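Local coordinates for CBS domain protein/ACT domain protein (Thermotoga maritima, PDB 1VR9) that is of unknown function but carries a pair of CBS domains and an ACT domain, a make-up consistent with a regulatory, ligand-sensing role, and may bind magnesium, at residues L80-V85 against L97-E103; F23-E28 against E46-R52; C35-M39 against V60-L65; T20-P24 against Q41-N45. All blocks are in the same frame, centred on the assembly; numbering follows the deposited sequence. Where two conformers were deposited one is given.

Contact 1: residues L80-V85 against L97-E103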
loop_
_atom_site.group_PDB
_atom_site.type_symbol
_atom_site.label_atom_id
_atom_site.label_comp_id
_atom_site.label_asym_id
_atom_site.label_seq_id
_atom_site.Cartn_x
_atom_site.Cartn_y
_atom_site.Cartn_z
ATOM N N LEU A 80 -7.313 -4.208 5.775
ATOM C CA LEU A 80 -6.610 -3.029 6.305
ATOM C C LEU A 80 -7.081 -1.688 5.715
ATOM O O LEU A 80 -6.260 -0.890 5.232
ATOM C CB LEU A 80 -5.093 -3.169 6.102
ATOM C CG LEU A 80 -4.417 -4.438 6.626
ATOM C CD1 LEU A 80 -2.912 -4.380 6.465
ATOM C CD2 LEU A 80 -4.817 -4.627 8.099
ATOM N N PRO A 81 -8.392 -1.411 5.795
ATOM C CA PRO A 81 -8.873 -0.124 5.306
ATOM C C PRO A 81 -8.318 1.083 6.080
ATOM O O PRO A 81 -8.431 2.205 5.579
ATOM C CB PRO A 81 -10.400 -0.223 5.469
ATOM C CG PRO A 81 -10.625 -1.296 6.426
ATOM C CD PRO A 81 -9.483 -2.239 6.344
ATOM N N ASP A 82 -7.764 0.857 7.272
ATOM C CA ASP A 82 -7.271 1.943 8.131
ATOM C C ASP A 82 -5.766 2.157 8.017
ATOM O O ASP A 82 -5.206 3.002 8.734
ATOM C CB ASP A 82 -7.644 1.685 9.604
ATOM C CG ASP A 82 -9.131 1.382 9.794
ATOM O OD1 ASP A 82 -9.991 2.238 9.442
ATOM O OD2 ASP A 82 -9.461 0.280 10.303
ATOM N N PHE A 83 -5.112 1.399 7.124
ATOM C CA PHE A 83 -3.646 1.393 6.998
ATOM C C PHE A 83 -3.209 2.419 5.950
ATOM O O PHE A 83 -3.068 2.112 4.769
ATOM C CB PHE A 83 -3.132 -0.015 6.648
ATOM C CG PHE A 83 -1.642 -0.136 6.602
ATOM C CD1 PHE A 83 -0.872 -0.037 7.770
ATOM C CD2 PHE A 83 -0.980 -0.423 5.398
ATOM C CE1 PHE A 83 0.510 -0.178 7.729
ATOM C CE2 PHE A 83 0.370 -0.573 5.361
ATOM C CZ PHE A 83 1.135 -0.440 6.538
ATOM N N PHE A 84 -3.012 3.655 6.404
ATOM C CA PHE A 84 -2.612 4.745 5.531
ATOM C C PHE A 84 -2.027 5.880 6.371
ATOM O O PHE A 84 -2.254 5.953 7.574
ATOM C CB PHE A 84 -3.828 5.291 4.737
ATOM C CG PHE A 84 -4.893 5.920 5.604
ATOM C CD1 PHE A 84 -4.786 7.233 6.024
ATOM C CD2 PHE A 84 -5.983 5.177 6.034
ATOM C CE1 PHE A 84 -5.747 7.798 6.846
ATOM C CE2 PHE A 84 -6.938 5.718 6.833
ATOM C CZ PHE A 84 -6.836 7.035 7.251
ATOM N N VAL A 85 -1.304 6.771 5.705
ATOM C CA VAL A 85 -0.955 8.078 6.278
ATOM C C VAL A 85 -1.293 9.180 5.262
ATOM O O VAL A 85 -1.507 8.885 4.106
ATOM C CB VAL A 85 0.529 8.161 6.691
ATOM C CG1 VAL A 85 0.781 7.232 7.836
ATOM C CG2 VAL A 85 1.480 7.877 5.525
ATOM N N LEU A 97 2.212 3.475 12.127
ATOM C CA LEU A 97 1.478 2.578 11.221
ATOM C C LEU A 97 2.277 1.298 10.948
ATOM O O LEU A 97 1.698 0.212 10.935
ATOM C CB LEU A 97 1.137 3.241 9.892
ATOM C CG LEU A 97 -0.050 4.206 9.835
ATOM C CD1 LEU A 97 -1.359 3.452 9.998
ATOM C CD2 LEU A 97 0.052 5.275 10.877
ATOM N N PHE A 98 3.582 1.421 10.702
ATOM C CA PHE A 98 4.415 0.226 10.482
ATOM C C PHE A 98 4.496 -0.660 11.736
ATOM O O PHE A 98 4.601 -1.879 11.628
ATOM C CB PHE A 98 5.822 0.558 9.942
ATOM C CG PHE A 98 5.853 0.986 8.476
ATOM C CD1 PHE A 98 5.441 0.121 7.465
ATOM C CD2 PHE A 98 6.398 2.220 8.105
ATOM C CE1 PHE A 98 5.527 0.481 6.132
ATOM C CE2 PHE A 98 6.470 2.595 6.787
ATOM C CZ PHE A 98 6.024 1.741 5.785
ATOM N N LEU A 99 4.419 -0.062 12.910
ATOM C CA LEU A 99 4.343 -0.831 14.157
ATOM C C LEU A 99 3.061 -1.657 14.212
ATOM O O LEU A 99 3.064 -2.795 14.695
ATOM C CB LEU A 99 4.427 0.091 15.362
ATOM C CG LEU A 99 4.268 -0.618 16.712
ATOM C CD1 LEU A 99 5.463 -1.506 16.980
ATOM C CD2 LEU A 99 4.088 0.408 17.816
ATOM N N GLU A 100 1.958 -1.079 13.732
ATOM C CA GLU A 100 0.689 -1.797 13.626
ATOM C C GLU A 100 0.728 -2.935 12.599
ATOM O O GLU A 100 0.302 -4.063 12.911
ATOM C CB GLU A 100 -0.461 -0.832 13.291
ATOM C CG GLU A 100 -0.866 0.081 14.460
ATOM C CD GLU A 100 -1.923 1.108 14.091
ATOM O OE1 GLU A 100 -2.683 0.889 13.122
ATOM O OE2 GLU A 100 -2.004 2.154 14.776
ATOM N N HIS A 101 1.272 -2.651 11.401
ATOM C CA HIS A 101 1.372 -3.629 10.314
ATOM C C HIS A 101 2.656 -3.451 9.497
ATOM O O HIS A 101 2.860 -2.400 8.857
ATOM C CB HIS A 101 0.168 -3.469 9.387
ATOM C CG HIS A 101 -1.155 -3.569 10.085
ATOM N ND1 HIS A 101 -1.679 -4.763 10.528
ATOM C CD2 HIS A 101 -2.071 -2.621 10.387
ATOM C CE1 HIS A 101 -2.852 -4.543 11.093
ATOM N NE2 HIS A 101 -3.121 -3.253 11.015
ATOM N N GLN A 102 3.517 -4.474 9.474
ATOM C CA GLN A 102 4.816 -4.351 8.769
ATOM C C GLN A 102 4.718 -4.698 7.271
ATOM O O GLN A 102 5.405 -5.598 6.753
ATOM C CB GLN A 102 5.896 -5.193 9.446
ATOM C CG GLN A 102 6.229 -4.762 10.878
ATOM C CD GLN A 102 5.362 -5.413 11.927
ATOM O OE1 GLN A 102 5.327 -6.637 12.065
ATOM N NE2 GLN A 102 4.672 -4.586 12.711
ATOM N N GLU A 103 3.874 -3.973 6.569
ATOM C CA GLU A 103 3.646 -4.196 5.155
ATOM C C GLU A 103 4.789 -3.515 4.422
ATOM O O GLU A 103 5.327 -2.529 4.921
ATOM C CB GLU A 103 2.318 -3.556 4.736
ATOM C CG GLU A 103 1.063 -4.170 5.331
ATOM C CD GLU A 103 0.734 -5.537 4.782
ATOM O OE1 GLU A 103 1.096 -5.845 3.623
ATOM O OE2 GLU A 103 0.129 -6.338 5.539
#

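Contact 2: residues F23-E28 against E46-R52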
loop_
_atom_site.group_PDB
_atom_site.type_symbol
_atom_site.label_atom_id
_atom_site.label_comp_id
_atom_site.label_asym_id
_atom_site.label_seq_id
_atom_site.Cartn_x
_atom_site.Cartn_y
_atom_site.Cartn_z
ATOM N N PHE A 23 5.047 1.255 -6.906
ATOM C CA PHE A 23 4.477 0.298 -5.957
ATOM C C PHE A 23 3.329 -0.488 -6.592
ATOM O O PHE A 23 2.725 -0.007 -7.577
ATOM C CB PHE A 23 3.967 1.039 -4.718
ATOM C CG PHE A 23 2.783 1.919 -4.973
ATOM C CD1 PHE A 23 2.952 3.221 -5.426
ATOM C CD2 PHE A 23 1.493 1.478 -4.714
ATOM C CE1 PHE A 23 1.872 4.046 -5.671
ATOM C CE2 PHE A 23 0.406 2.315 -4.950
ATOM C CZ PHE A 23 0.593 3.587 -5.418
ATOM N N PRO A 24 3.011 -1.677 -6.034
ATOM C CA PRO A 24 1.948 -2.517 -6.604
ATOM C C PRO A 24 0.535 -1.980 -6.302
ATOM O O PRO A 24 0.166 -1.808 -5.149
ATOM C CB PRO A 24 2.176 -3.872 -5.939
ATOM C CG PRO A 24 2.824 -3.540 -4.630
ATOM C CD PRO A 24 3.656 -2.320 -4.858
HETATM N N MSE A 25 -0.271 -1.794 -7.340
HETATM C CA MSE A 25 -1.603 -1.205 -7.177
HETATM C C MSE A 25 -2.587 -1.881 -8.137
HETATM O O MSE A 25 -2.252 -2.102 -9.303
HETATM C CB MSE A 25 -1.519 0.304 -7.461
HETATM C CG MSE A 25 -2.811 1.102 -7.256
HETATM SE SE MSE A 25 -4.218 0.809 -8.567
HETATM C CE MSE A 25 -3.258 1.190 -10.210
ATOM N N VAL A 26 -3.796 -2.190 -7.652
ATOM C CA VAL A 26 -4.874 -2.614 -8.553
ATOM C C VAL A 26 -6.165 -1.910 -8.185
ATOM O O VAL A 26 -6.282 -1.375 -7.090
ATOM C CB VAL A 26 -5.153 -4.155 -8.542
ATOM C CG1 VAL A 26 -3.950 -4.919 -9.061
ATOM C CG2 VAL A 26 -5.613 -4.639 -7.175
ATOM N N GLU A 27 -7.133 -1.955 -9.089
ATOM C CA GLU A 27 -8.484 -1.446 -8.790
ATOM C C GLU A 27 -9.313 -2.528 -8.090
ATOM O O GLU A 27 -9.052 -3.711 -8.255
ATOM C CB GLU A 27 -9.176 -0.997 -10.088
ATOM C CG GLU A 27 -10.514 -0.255 -9.922
ATOM C CD GLU A 27 -11.733 -1.170 -9.997
ATOM O OE1 GLU A 27 -11.616 -2.303 -10.530
ATOM O OE2 GLU A 27 -12.809 -0.762 -9.523
ATOM N N GLU A 28 -10.328 -2.114 -7.337
ATOM C CA GLU A 28 -11.083 -3.015 -6.443
ATOM C C GLU A 28 -11.741 -4.238 -7.106
ATOM O O GLU A 28 -12.041 -5.215 -6.416
ATOM C CB GLU A 28 -12.138 -2.215 -5.653
ATOM C CG GLU A 28 -13.248 -1.622 -6.481
ATOM C CD GLU A 28 -14.253 -0.807 -5.669
ATOM O OE1 GLU A 28 -14.137 -0.789 -4.427
ATOM O OE2 GLU A 28 -15.135 -0.184 -6.284
ATOM N N GLU A 46 2.064 -7.955 -1.204
ATOM C CA GLU A 46 1.044 -6.928 -0.914
ATOM C C GLU A 46 0.685 -6.201 -2.215
ATOM O O GLU A 46 1.552 -5.968 -3.062
ATOM C CB GLU A 46 1.614 -5.892 0.058
ATOM C CG GLU A 46 0.651 -4.730 0.350
ATOM C CD GLU A 46 1.305 -3.532 1.019
ATOM O OE1 GLU A 46 2.503 -3.594 1.253
ATOM O OE2 GLU A 46 0.599 -2.560 1.350
ATOM N N CYS A 47 -0.594 -5.809 -2.357
ATOM C CA CYS A 47 -1.049 -4.969 -3.445
ATOM C C CYS A 47 -1.949 -3.919 -2.818
ATOM O O CYS A 47 -2.822 -4.276 -2.023
ATOM C CB CYS A 47 -1.849 -5.796 -4.445
ATOM S SG CYS A 47 -1.974 -5.019 -6.042
ATOM N N ILE A 48 -1.724 -2.658 -3.141
ATOM C CA ILE A 48 -2.585 -1.575 -2.654
ATOM C C ILE A 48 -3.804 -1.482 -3.585
ATOM O O ILE A 48 -3.672 -1.606 -4.807
ATOM C CB ILE A 48 -1.803 -0.223 -2.557
ATOM C CG1 ILE A 48 -0.746 -0.325 -1.435
ATOM C CG2 ILE A 48 -2.734 0.941 -2.319
ATOM C CD1 ILE A 48 0.177 0.887 -1.299
ATOM N N VAL A 49 -4.974 -1.234 -3.027
ATOM C CA VAL A 49 -6.197 -1.206 -3.844
ATOM C C VAL A 49 -6.862 0.168 -3.816
ATOM O O VAL A 49 -6.970 0.795 -2.765
ATOM C CB VAL A 49 -7.217 -2.276 -3.347
ATOM C CG1 VAL A 49 -8.454 -2.257 -4.196
ATOM C CG2 VAL A 49 -6.605 -3.692 -3.326
ATOM N N LYS A 50 -7.324 0.624 -4.976
ATOM C CA LYS A 50 -8.124 1.850 -5.030
ATOM C C LYS A 50 -9.472 1.553 -5.689
ATOM O O LYS A 50 -9.663 0.511 -6.314
ATOM C CB LYS A 50 -7.369 2.977 -5.731
ATOM C CG LYS A 50 -7.138 2.741 -7.174
ATOM C CD LYS A 50 -6.332 3.830 -7.825
ATOM C CE LYS A 50 -5.958 3.401 -9.219
ATOM N NZ LYS A 50 -5.309 4.472 -10.026
ATOM N N ASP A 51 -10.417 2.464 -5.535
ATOM C CA ASP A 51 -11.705 2.309 -6.179
ATOM C C ASP A 51 -11.670 3.051 -7.520
ATOM O O ASP A 51 -10.614 3.530 -7.919
ATOM C CB ASP A 51 -12.810 2.797 -5.255
ATOM C CG ASP A 51 -12.806 4.298 -5.056
ATOM O OD1 ASP A 51 -12.162 5.036 -5.839
ATOM O OD2 ASP A 51 -13.498 4.751 -4.115
ATOM N N ARG A 52 -12.802 3.146 -8.207
ATOM C CA ARG A 52 -12.806 3.733 -9.571
ATOM C C ARG A 52 -12.582 5.238 -9.614
ATOM O O ARG A 52 -12.262 5.781 -10.685
ATOM C CB ARG A 52 -14.094 3.355 -10.334
ATOM C CG ARG A 52 -14.133 1.854 -10.560
ATOM C CD ARG A 52 -15.232 1.374 -11.447
ATOM N NE ARG A 52 -16.551 1.660 -10.898
ATOM C CZ ARG A 52 -17.660 0.998 -11.213
ATOM N NH1 ARG A 52 -17.627 -0.004 -12.086
ATOM N NH2 ARG A 52 -18.808 1.348 -10.657
HETATM O O HOH W 1 -15.601 2.873 -7.365
#

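Contact 3: residues C35-M39 against V60-L65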
loop_
_atom_site.group_PDB
_atom_site.type_symbol
_atom_site.label_atom_id
_atom_site.label_comp_id
_atom_site.label_asym_id
_atom_site.label_seq_id
_atom_site.Cartn_x
_atom_site.Cartn_y
_atom_site.Cartn_z
ATOM N N CYS A 35 -4.015 -9.329 -9.873
ATOM C CA CYS A 35 -3.402 -8.958 -8.617
ATOM C C CYS A 35 -2.123 -9.750 -8.379
ATOM O O CYS A 35 -1.094 -9.184 -8.058
ATOM C CB CYS A 35 -4.369 -9.204 -7.473
ATOM S SG CYS A 35 -3.878 -8.461 -5.967
ATOM N N LEU A 36 -2.176 -11.051 -8.619
ATOM C CA LEU A 36 -1.002 -11.897 -8.474
ATOM C C LEU A 36 0.127 -11.419 -9.394
ATOM O O LEU A 36 1.294 -11.389 -9.000
ATOM C CB LEU A 36 -1.357 -13.363 -8.741
ATOM C CG LEU A 36 -2.192 -14.045 -7.646
ATOM C CD1 LEU A 36 -2.585 -15.442 -8.133
ATOM C CD2 LEU A 36 -1.441 -14.105 -6.337
ATOM N N HIS A 37 -0.226 -11.042 -10.615
ATOM C CA HIS A 37 0.772 -10.588 -11.567
ATOM C C HIS A 37 1.467 -9.308 -11.058
ATOM O O HIS A 37 2.694 -9.198 -11.085
ATOM C CB HIS A 37 0.145 -10.388 -12.938
ATOM C CG HIS A 37 1.060 -9.721 -13.925
ATOM N ND1 HIS A 37 2.133 -10.366 -14.501
ATOM C CD2 HIS A 37 1.079 -8.456 -14.409
ATOM C CE1 HIS A 37 2.772 -9.527 -15.301
ATOM N NE2 HIS A 37 2.138 -8.369 -15.278
ATOM N N ARG A 38 0.692 -8.339 -10.607
ATOM C CA ARG A 38 1.272 -7.089 -10.076
ATOM C C ARG A 38 2.251 -7.368 -8.944
ATOM O O ARG A 38 3.346 -6.797 -8.912
ATOM C CB ARG A 38 0.191 -6.122 -9.575
ATOM C CG ARG A 38 -0.491 -5.425 -10.634
ATOM C CD ARG A 38 0.326 -4.246 -11.185
ATOM N NE ARG A 38 0.192 -4.203 -12.631
ATOM C CZ ARG A 38 1.175 -4.318 -13.525
ATOM N NH1 ARG A 38 2.477 -4.477 -13.203
ATOM N NH2 ARG A 38 0.830 -4.266 -14.796
HETATM N N MSE A 39 1.875 -8.263 -8.031
HETATM C CA MSE A 39 2.738 -8.599 -6.889
HETATM C C MSE A 39 4.002 -9.269 -7.410
HETATM O O MSE A 39 5.074 -8.996 -6.900
HETATM C CB MSE A 39 2.073 -9.507 -5.857
HETATM C CG MSE A 39 0.630 -9.363 -5.647
HETATM SE SE MSE A 39 -0.062 -10.508 -4.207
HETATM C CE MSE A 39 -0.579 -9.083 -3.095
ATOM N N VAL A 60 -4.461 -5.914 -0.518
ATOM C CA VAL A 60 -4.645 -7.357 -0.673
ATOM C C VAL A 60 -3.339 -8.049 -0.305
ATOM O O VAL A 60 -2.278 -7.669 -0.786
ATOM C CB VAL A 60 -5.041 -7.742 -2.109
ATOM C CG1 VAL A 60 -5.098 -9.240 -2.285
ATOM C CG2 VAL A 60 -6.383 -7.144 -2.425
ATOM N N ASN A 61 -3.439 -9.026 0.590
ATOM C CA ASN A 61 -2.291 -9.869 0.991
ATOM C C ASN A 61 -2.291 -11.149 0.136
ATOM O O ASN A 61 -3.322 -11.800 0.008
ATOM C CB ASN A 61 -2.411 -10.235 2.477
ATOM C CG ASN A 61 -2.452 -9.009 3.383
ATOM O OD1 ASN A 61 -1.435 -8.346 3.602
ATOM N ND2 ASN A 61 -3.624 -8.709 3.908
ATOM N N LYS A 62 -1.139 -11.507 -0.439
ATOM C CA LYS A 62 -0.995 -12.680 -1.332
ATOM C C LYS A 62 -1.565 -13.977 -0.774
ATOM O O LYS A 62 -2.170 -14.756 -1.503
ATOM C CB LYS A 62 0.494 -12.892 -1.699
ATOM C CG LYS A 62 0.770 -14.042 -2.662
ATOM C CD LYS A 62 2.192 -13.943 -3.215
ATOM C CE LYS A 62 2.558 -15.110 -4.118
ATOM N NZ LYS A 62 3.998 -15.081 -4.487
ATOM N N GLU A 63 -1.353 -14.209 0.526
ATOM C CA GLU A 63 -1.788 -15.442 1.188
ATOM C C GLU A 63 -3.301 -15.625 1.098
ATOM O O GLU A 63 -3.792 -16.757 1.027
ATOM C CB GLU A 63 -1.355 -15.447 2.667
ATOM C CG GLU A 63 -2.052 -14.357 3.495
ATOM C CD GLU A 63 -1.690 -14.354 4.978
ATOM O OE1 GLU A 63 -1.029 -15.299 5.477
ATOM O OE2 GLU A 63 -2.091 -13.374 5.653
ATOM N N ASP A 64 -4.024 -14.507 1.087
ATOM C CA ASP A 64 -5.481 -14.512 0.980
ATOM C C ASP A 64 -6.023 -14.922 -0.411
ATOM O O ASP A 64 -7.222 -15.172 -0.561
ATOM C CB ASP A 64 -6.035 -13.139 1.392
ATOM C CG ASP A 64 -5.860 -12.856 2.883
ATOM O OD1 ASP A 64 -5.636 -13.817 3.661
ATOM O OD2 ASP A 64 -5.958 -11.677 3.285
ATOM N N LEU A 65 -5.158 -15.007 -1.423
ATOM C CA LEU A 65 -5.589 -15.396 -2.761
ATOM C C LEU A 65 -5.263 -16.843 -3.146
ATOM O O LEU A 65 -5.577 -17.266 -4.258
ATOM C CB LEU A 65 -4.995 -14.432 -3.799
ATOM C CG LEU A 65 -5.187 -12.933 -3.500
ATOM C CD1 LEU A 65 -4.472 -12.081 -4.549
ATOM C CD2 LEU A 65 -6.665 -12.569 -3.400
#

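Contact 4: residues T20-P24 against Q41-N45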
loop_
_atom_site.group_PDB
_atom_site.type_symbol
_atom_site.label_atom_id
_atom_site.label_comp_id
_atom_site.label_asym_id
_atom_site.label_seq_id
_atom_site.Cartn_x
_atom_site.Cartn_y
_atom_site.Cartn_z
ATOM N N THR A 20 6.682 7.317 -3.137
ATOM C CA THR A 20 7.001 6.743 -4.441
ATOM C C THR A 20 5.723 6.441 -5.219
ATOM O O THR A 20 4.663 6.183 -4.613
ATOM C CB THR A 20 7.846 5.442 -4.313
ATOM O OG1 THR A 20 8.298 5.023 -5.615
ATOM C CG2 THR A 20 7.088 4.286 -3.624
ATOM N N GLN A 21 5.834 6.453 -6.548
ATOM C CA GLN A 21 4.768 5.927 -7.420
ATOM C C GLN A 21 5.088 4.509 -7.901
ATOM O O GLN A 21 4.276 3.867 -8.575
ATOM C CB GLN A 21 4.527 6.875 -8.605
ATOM C CG GLN A 21 4.213 8.302 -8.197
ATOM C CD GLN A 21 2.988 8.423 -7.307
ATOM O OE1 GLN A 21 2.001 7.736 -7.505
ATOM N NE2 GLN A 21 3.051 9.313 -6.336
ATOM N N ASP A 22 6.256 4.005 -7.510
ATOM C CA ASP A 22 6.734 2.688 -7.917
ATOM C C ASP A 22 6.311 1.682 -6.838
ATOM O O ASP A 22 7.091 1.303 -5.953
ATOM C CB ASP A 22 8.267 2.756 -8.118
ATOM C CG ASP A 22 8.803 1.715 -9.114
ATOM O OD1 ASP A 22 8.024 0.876 -9.623
ATOM O OD2 ASP A 22 10.025 1.752 -9.391
ATOM N N PHE A 23 5.047 1.255 -6.906
ATOM C CA PHE A 23 4.477 0.298 -5.957
ATOM C C PHE A 23 3.329 -0.488 -6.592
ATOM O O PHE A 23 2.725 -0.007 -7.577
ATOM C CB PHE A 23 3.967 1.039 -4.718
ATOM C CG PHE A 23 2.783 1.919 -4.973
ATOM C CD1 PHE A 23 2.952 3.221 -5.426
ATOM C CD2 PHE A 23 1.493 1.478 -4.714
ATOM C CE1 PHE A 23 1.872 4.046 -5.671
ATOM C CE2 PHE A 23 0.406 2.315 -4.950
ATOM C CZ PHE A 23 0.593 3.587 -5.418
ATOM N N PRO A 24 3.011 -1.677 -6.034
ATOM C CA PRO A 24 1.948 -2.517 -6.604
ATOM C C PRO A 24 0.535 -1.980 -6.302
ATOM O O PRO A 24 0.166 -1.808 -5.149
ATOM C CB PRO A 24 2.176 -3.872 -5.939
ATOM C CG PRO A 24 2.824 -3.540 -4.630
ATOM C CD PRO A 24 3.656 -2.320 -4.858
ATOM N N GLN A 41 5.456 -8.639 -10.219
ATOM C CA GLN A 41 6.279 -7.620 -10.908
ATOM C C GLN A 41 7.082 -6.826 -9.884
ATOM O O GLN A 41 8.175 -6.353 -10.174
ATOM C CB GLN A 41 5.391 -6.683 -11.777
ATOM C CG GLN A 41 4.715 -7.418 -12.922
ATOM C CD GLN A 41 5.707 -8.012 -13.930
ATOM O OE1 GLN A 41 6.343 -7.286 -14.671
ATOM N NE2 GLN A 41 5.828 -9.340 -13.959
ATOM N N TYR A 42 6.535 -6.699 -8.672
ATOM C CA TYR A 42 7.195 -5.992 -7.582
ATOM C C TYR A 42 7.854 -6.942 -6.589
ATOM O O TYR A 42 8.385 -6.490 -5.568
ATOM C CB TYR A 42 6.210 -5.056 -6.874
ATOM C CG TYR A 42 5.977 -3.795 -7.650
ATOM C CD1 TYR A 42 6.832 -2.716 -7.489
ATOM C CD2 TYR A 42 4.953 -3.697 -8.583
ATOM C CE1 TYR A 42 6.672 -1.569 -8.216
ATOM C CE2 TYR A 42 4.772 -2.527 -9.334
ATOM C CZ TYR A 42 5.637 -1.457 -9.116
ATOM O OH TYR A 42 5.509 -0.275 -9.804
ATOM N N GLN A 43 7.844 -8.238 -6.907
ATOM C CA GLN A 43 8.478 -9.277 -6.107
ATOM C C GLN A 43 8.064 -9.142 -4.650
ATOM O O GLN A 43 8.916 -9.082 -3.738
ATOM C CB GLN A 43 9.999 -9.212 -6.253
ATOM C CG GLN A 43 10.466 -9.256 -7.711
ATOM C CD GLN A 43 11.947 -9.438 -7.867
ATOM O OE1 GLN A 43 12.638 -8.549 -8.373
ATOM N NE2 GLN A 43 12.461 -10.595 -7.443
ATOM N N THR A 44 6.748 -9.103 -4.433
ATOM C CA THR A 44 6.189 -8.778 -3.146
ATOM C C THR A 44 4.883 -9.580 -2.866
ATOM O O THR A 44 4.466 -10.383 -3.698
ATOM C CB THR A 44 5.982 -7.267 -3.056
ATOM O OG1 THR A 44 5.671 -6.888 -1.704
ATOM C CG2 THR A 44 4.844 -6.818 -4.003
ATOM N N ASN A 45 4.312 -9.410 -1.674
ATOM C CA ASN A 45 3.122 -10.148 -1.244
ATOM C C ASN A 45 1.997 -9.201 -0.757
ATOM O O ASN A 45 1.129 -9.614 0.024
ATOM C CB ASN A 45 3.449 -11.142 -0.144
ATOM C CG ASN A 45 4.098 -10.493 1.056
ATOM O OD1 ASN A 45 4.305 -9.276 1.085
ATOM N ND2 ASN A 45 4.442 -11.311 2.054
#

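Contact 1: residues L80-V85 against L97-E103
This is an apolar packing contact in the second CBS motif, where the loop leading into strand 85-86 lies against the C-terminal end of helix 91-100 and the turn after it. At its centre is Phe83, presented by a type I turn from Leu80 to Phe83 that Phe83 N closes on Leu80 O at 3.2 Å. A wide, apolar ring suits this buried position because it reaches Leu97, His101 and Glu103 at once: Phe83 CE1 lies 3.4 Å from Leu97 O, at the ring edge, and Phe83 CE2 is 3.6 Å from Glu103 CB. His101, just past the helix, turns its edge toward the Phe83 face in an offset edge-to-face pair, centroids 5.7 Å apart and planes at 88°. One face of the imidazole receives Leu80, whose CD2 makes a CH-pi contact 3.8 Å from the ring centroid. Leu97 directs its branched side chain at the loop, with Leu97 CD1 3.6 Å from Phe84 O and Leu97 CD2 3.7 Å from Val85 CG1. Beyond the two segments, Phe83 and Phe98 rest on Leu106 of strand 105-109, which also pairs with Val85 through backbone hydrogen bonds, while Leu80 reaches across to Val59 of strand 56-61.

Contact 2: residues F23-E28 against E46-R52
Glu46 opens the strand by setting its carbonyl against a proline: Glu46 O is 3.2 Å from Pro24 CG, and the ring, having no N-H, cannot pair with it. Cys47 follows, its small, polarisable sulphur fitting against Val26, with SG 3.6 Å from CG1. At Ile48 the parallel ladder begins. Ile48 N donates to Pro24 O (2.9 Å), and Ile48 O accepts from Val26 N (2.9 Å), so one residue bonds on both sides of Met25, as parallel pairing requires; Ile48 CD1 also meets Phe23 CD2 at 3.7 Å. Val49 shares a face with Val26, CG2 to CG2 4.1 Å, and beta-branched valines suit such extended backbone. Lys50 repeats the pattern, Lys50 N to Val26 O at 3.1 Å and a weak bond from Glu28 N to Lys50 O at 2.9 Å, while its long aliphatic chain brings CE to 3.2 Å from SE of selenomethionine Met25. Past the strand, Arg52 N shares a water with Glu28 OE2. The two strands belong to a beta-alpha-beta unit: helix 32-41 packs on Val26 and Cys47, strand 56-61 runs antiparallel along the other edge of 46-50, and Ile48 faces Tyr105 and Pro107 of strand 105-109.

Contact 3: residues C35-M39 against V60-L65
Cys35 begins this helix-on-sheet packing with a compact thiol directed at the strand: Cys35 SG lies 4.0 Å from Val60 CG1 and 3.9 Å from Leu65 CD1. A small side chain suits this buried position beside Val60 and Leu65. Leu36 starts out sideways, yet its branched end swings in, and Leu36 CD2 comes to 4.1 Å from Leu65 CD1 and 4.3 Å from Lys62 CG. One helical turn after Cys35, Met39, a selenomethionine, again points inward. Its long, flexible chain runs beside the end of the strand, placing Met39 CE 3.2 Å from Val60 O and Met39 SE 3.5 Å from Lys62 CB. The second segment can present Leu65 to the helix because the chain coils into a 3-10 turn after Asn61, with Leu65 N bonded to Lys62 O at 3.0 Å. Helix 32-41 packs against one face of the sheet of the first CBS motif: Cys35 and Met39 also touch Cys47 of the central strand 46-50, and Val60 pairs with Cys47 through the backbone.

Contact 4: residues T20-P24 against Q41-N45
The first CBS motif is built round a beta-alpha-beta unit, and this contact lies at one end of it, where the loop entering strand 25-27 meets the turn between helix 32-41 and strand 46-50. That turn is a Schellman motif. Gln43, with positive phi, is its C-prime residue, and the bond from Thr44 N to Met39 O helps end the helix and redirect the chain toward the strand. Tyr42, the first residue to leave helical geometry, can then extend its ring along the loop 20-24. Tyrosine suits the place because it offers an apolar face and a polar tip. Pro24 packs on that face: its CD makes a CH-pi contact 4.2 Å from the ring centroid, and its CB is 3.8 Å from Tyr42 CD2. The rigid proline ring also reaches the methyl of Thr44, with Pro24 CG 3.9 Å from Thr44 CG2. Tyr105 of strand 105-109, in the second CBS motif, touches Phe23, Pro24, Tyr42 and Thr44, so the turn belongs to the region where the two motifs meet. The entering loop is shaped by an ST turn, in which Asp22 N donates to Thr20 OG1 at 3.0 Å, and by an inverse gamma turn centred on Asp22. The carboxylate is a ready acceptor for the phenol at the ring edge: Tyr42 OH donates to Asp22 OD1 at 2.8 Å.

Contacts 2, 3 and 4 all belong to the first CBS motif, with centres about 10 to 11 Å from one another, while contact 1 lies in the second, its centre 15 to 17 Å from theirs. Contact 4 shares Phe23 and Pro24 with contact 2, so one stretch runs from the tyrosine packing directly into the parallel ladder. Contact 3 lays the connecting helix on that sheet, with Met39 CE 3.4 Å from Cys47 N, and joins contact 4 through a probable hydrogen bond, Lys62 N to Asn45 O (3.0 Å). Between the motifs, Glu103 of contact 1 and the like-charged Glu46 lie close, Glu103 OE1 3.5 Å from Glu46 CG; Glu103 also packs against Asn61.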